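Local coordinates for protein glycosyl hydrolase, BNR repeat (Ralstonia eutropha, PDB 3B7F) that is of unproven function but, with its seven-bladed beta-propeller and BNR repeats, may act as a glycosyl hydrolase, at residues K31-L36 / H58-D63. Residues are numbered along the deposited sequence; the frame is centred on the assembly and turned at random.
Sequences KGAWFL and HHIVQD
Ile-60 turns both arms of its branched side chain on the strand 32-38: CG2 stands anti to the backbone N, while CG1 lies beside the backbone N (chi1 -42°), anti to the carbonyl carbon. A second torsion near extended (chi2 169°) then carries CD1 out from CG1 to the methyl of Ala-33, where Ile-60 CD1 and Ala-33 CB meet at 3.5 Å. The other arm goes to Phe-35, whose ring approaches obliquely, its CE1 4.3 Å from Ile-60 CG2. One isoleucine thus reaches two residues that stand two places apart on the facing strand, with the small alanine suiting the close approach and the large ring spanning the wider gap.

Strand 32-38 is the third from the axis in the propeller blade built from both ends of the chain, and strand 56-62 is the innermost strand of the next, so the contact lies at the interface between neighbouring blades. The CA atoms of Ala-33 and Ile-60 are 8.1 Å apart, a close approach that the single methyl of Ala-33 permits. Met-72 of strand 70-75 touches all three residues, and Leu-26 of strand 24-29 touches both Phe-35 and Ile-60. On its own blade Phe-35 also makes a cation-pi contact with Arg-48, so the ring serves both the interface and a neighbouring strand.

No hydrogen bond crosses between the two segments. Their backbones pair within their own blades, and with all three touching residues buried and apolar, the attraction here rests on van der Waals contact and the exclusion of water, which depends on complementary shape.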
ATOM      1  N   LYS A  31     -17.650  -3.124   2.025  1.00 27.49           N
ATOM      2  CA  LYS A  31     -18.683  -3.999   2.611  1.00 27.81           C
ATOM      3  C   LYS A  31     -18.288  -5.460   2.772  1.00 28.36           C
ATOM      4  O   LYS A  31     -19.171  -6.319   2.858  1.00 29.94           O
ATOM      5  CB  LYS A  31     -20.011  -3.895   1.806  1.00 25.99           C
ATOM      6  CG  LYS A  31     -20.687  -2.531   1.876  1.00 28.47           C
ATOM      7  CD  LYS A  31     -21.293  -2.224   3.248  1.00 29.18           C
ATOM      8  CE  LYS A  31     -21.859  -0.824   3.245  1.00 33.42           C
ATOM      9  NZ  LYS A  31     -22.345  -0.477   4.576  1.00 31.29           N
ATOM     10  N   GLY A  32     -16.983  -5.740   2.875  1.00 29.22           N
ATOM     11  CA  GLY A  32     -16.504  -7.104   3.136  1.00 27.84           C
ATOM     12  C   GLY A  32     -15.204  -7.457   2.460  1.00 27.41           C
ATOM     13  O   GLY A  32     -14.646  -6.660   1.694  1.00 28.44           O
ATOM     14  N   ALA A  33     -14.745  -8.665   2.776  1.00 24.53           N
ATOM     15  CA  ALA A  33     -13.553  -9.274   2.221  1.00 22.90           C
ATOM     16  C   ALA A  33     -13.961 -10.349   1.209  1.00 24.74           C
ATOM     17  O   ALA A  33     -14.888 -11.136   1.437  1.00 24.72           O
ATOM     18  CB  ALA A  33     -12.684  -9.899   3.319  1.00 19.36           C
ATOM     19  N   TRP A  34     -13.282 -10.349   0.072  1.00 25.27           N
ATOM     20  CA  TRP A  34     -13.450 -11.377  -0.938  1.00 24.91           C
ATOM     21  C   TRP A  34     -12.042 -11.890  -1.216  1.00 22.18           C
ATOM     22  O   TRP A  34     -11.061 -11.223  -0.906  1.00 23.66           O
ATOM     23  CB  TRP A  34     -14.129 -10.854  -2.191  1.00 23.21           C
ATOM     24  CG  TRP A  34     -15.617 -10.849  -2.202  1.00 20.87           C
ATOM     25  CD1 TRP A  34     -16.423 -11.784  -2.785  1.00 20.63           C
ATOM     26  CD2 TRP A  34     -16.490  -9.846  -1.670  1.00 22.57           C
ATOM     27  NE1 TRP A  34     -17.729 -11.423  -2.649  1.00 25.69           N
ATOM     28  CE2 TRP A  34     -17.803 -10.241  -1.967  1.00 22.00           C
ATOM     29  CE3 TRP A  34     -16.290  -8.676  -0.923  1.00 24.94           C
ATOM     30  CZ2 TRP A  34     -18.919  -9.511  -1.555  1.00 25.78           C
ATOM     31  CZ3 TRP A  34     -17.402  -7.935  -0.535  1.00 21.58           C
ATOM     32  CH2 TRP A  34     -18.695  -8.350  -0.867  1.00 21.00           C
ATOM     33  N   PHE A  35     -11.984 -13.104  -1.754  1.00 23.31           N
ATOM     34  CA  PHE A  35     -10.751 -13.819  -1.999  1.00 27.29           C
ATOM     35  C   PHE A  35     -10.818 -14.445  -3.350  1.00 27.88           C
ATOM     36  O   PHE A  35     -11.836 -15.060  -3.689  1.00 29.87           O
ATOM     37  CB  PHE A  35     -10.563 -14.891  -0.946  1.00 28.79           C
ATOM     38  CG  PHE A  35     -10.455 -14.339   0.429  1.00 29.21           C
ATOM     39  CD1 PHE A  35      -9.232 -13.944   0.928  1.00 30.46           C
ATOM     40  CD2 PHE A  35     -11.590 -14.155   1.210  1.00 25.05           C
ATOM     41  CE1 PHE A  35      -9.128 -13.387   2.201  1.00 31.50           C
ATOM     42  CE2 PHE A  35     -11.488 -13.614   2.479  1.00 25.12           C
ATOM     43  CZ  PHE A  35     -10.252 -13.238   2.975  1.00 29.93           C
ATOM     44  N   LEU A  36      -9.756 -14.261  -4.137  1.00 26.94           N
ATOM     45  CA  LEU A  36      -9.688 -14.825  -5.493  1.00 28.90           C
ATOM     46  C   LEU A  36      -8.574 -15.843  -5.531  1.00 27.22           C
ATOM     47  O   LEU A  36      -7.506 -15.568  -5.034  1.00 30.93           O
ATOM     48  CB  LEU A  36      -9.498 -13.742  -6.558  1.00 28.15           C
ATOM     49  CG  LEU A  36     -10.746 -13.015  -7.026  1.00 28.29           C
ATOM     50  CD1 LEU A  36     -10.413 -11.635  -7.576  1.00 28.55           C
ATOM     51  CD2 LEU A  36     -11.531 -13.892  -8.061  1.00 25.79           C
ATOM     52  N   HIS A  58     -10.230  -2.569   5.424  1.00 27.05           N
ATOM     53  CA  HIS A  58      -9.175  -1.715   4.897  1.00 29.95           C
ATOM     54  C   HIS A  58      -7.943  -2.368   4.303  1.00 27.71           C
ATOM     55  O   HIS A  58      -7.331  -1.790   3.409  1.00 30.71           O
ATOM     56  CB  HIS A  58      -8.759  -0.710   5.977  1.00 30.69           C
ATOM     57  CG  HIS A  58      -9.752   0.384   6.132  1.00 38.25           C
ATOM     58  ND1 HIS A  58      -9.785   1.461   5.270  1.00 41.75           N
ATOM     59  CD2 HIS A  58     -10.800   0.532   6.979  1.00 36.64           C
ATOM     60  CE1 HIS A  58     -10.795   2.245   5.607  1.00 44.78           C
ATOM     61  NE2 HIS A  58     -11.428   1.702   6.636  1.00 32.52           N
ATOM     62  N   HIS A  59      -7.559  -3.528   4.801  1.00 27.19           N
ATOM     63  CA  HIS A  59      -6.343  -4.178   4.358  1.00 27.21           C
ATOM     64  C   HIS A  59      -6.335  -5.634   4.823  1.00 27.07           C
ATOM     65  O   HIS A  59      -6.719  -5.913   5.952  1.00 26.56           O
ATOM     66  CB  HIS A  59      -5.155  -3.424   4.948  1.00 26.82           C
ATOM     67  CG  HIS A  59      -3.875  -3.536   4.173  1.00 29.98           C
ATOM     68  ND1 HIS A  59      -2.666  -3.214   4.734  1.00 24.65           N
ATOM     69  CD2 HIS A  59      -3.604  -3.918   2.899  1.00 25.35           C
ATOM     70  CE1 HIS A  59      -1.708  -3.364   3.834  1.00 34.17           C
ATOM     71  NE2 HIS A  59      -2.257  -3.766   2.706  1.00 28.67           N
ATOM     72  N   ILE A  60      -5.934  -6.547   3.937  1.00 25.36           N
ATOM     73  CA  ILE A  60      -5.845  -7.967   4.269  1.00 25.65           C
ATOM     74  C   ILE A  60      -4.447  -8.351   3.809  1.00 26.71           C
ATOM     75  O   ILE A  60      -4.120  -8.171   2.627  1.00 28.05           O
ATOM     76  CB  ILE A  60      -6.930  -8.876   3.587  1.00 24.80           C
ATOM     77  CG1 ILE A  60      -8.330  -8.239   3.604  1.00 23.12           C
ATOM     78  CG2 ILE A  60      -6.961 -10.243   4.284  1.00 21.15           C
ATOM     79  CD1 ILE A  60      -9.323  -8.952   2.737  1.00 20.48           C
ATOM     80  N   VAL A  61      -3.616  -8.815   4.741  1.00 27.31           N
ATOM     81  CA  VAL A  61      -2.232  -9.156   4.446  1.00 28.04           C
ATOM     82  C   VAL A  61      -1.885 -10.536   4.993  1.00 28.47           C
ATOM     83  O   VAL A  61      -2.243 -10.865   6.112  1.00 30.75           O
ATOM     84  CB  VAL A  61      -1.276  -8.128   5.051  1.00 27.02           C
ATOM     85  CG1 VAL A  61       0.172  -8.466   4.667  1.00 24.20           C
ATOM     86  CG2 VAL A  61      -1.659  -6.702   4.621  1.00 24.89           C
ATOM     87  N   GLN A  62      -1.197 -11.330   4.181  1.00 28.93           N
ATOM     88  CA  GLN A  62      -0.678 -12.634   4.577  1.00 26.46           C
ATOM     89  C   GLN A  62       0.713 -12.434   5.170  1.00 28.65           C
ATOM     90  O   GLN A  62       1.472 -11.591   4.676  1.00 27.49           O
ATOM     91  CB  GLN A  62      -0.523 -13.526   3.369  1.00 26.95           C
ATOM     92  CG  GLN A  62       0.048 -14.903   3.665  1.00 25.24           C
ATOM     93  CD  GLN A  62       0.095 -15.740   2.443  1.00 26.84           C
ATOM     94  OE1 GLN A  62       0.712 -15.370   1.446  1.00 26.51           O
ATOM     95  NE2 GLN A  62      -0.575 -16.870   2.487  1.00 25.80           N
ATOM     96  N   ASP A  63       1.042 -13.220   6.199  1.00 27.63           N
ATOM     97  CA  ASP A  63       2.375 -13.224   6.777  1.00 29.20           C
ATOM     98  C   ASP A  63       3.234 -14.072   5.818  1.00 28.16           C
ATOM     99  O   ASP A  63       3.005 -15.277   5.707  1.00 25.57           O
ATOM    100  CB  ASP A  63       2.351 -13.844   8.181  1.00 29.25           C
ATOM    101  CG  ASP A  63       3.622 -13.602   8.968  1.00 31.33           C
ATOM    102  OD1 ASP A  63       4.663 -13.302   8.366  1.00 32.85           O
ATOM    103  OD2 ASP A  63       3.566 -13.702  10.216  1.00 26.70           O
TER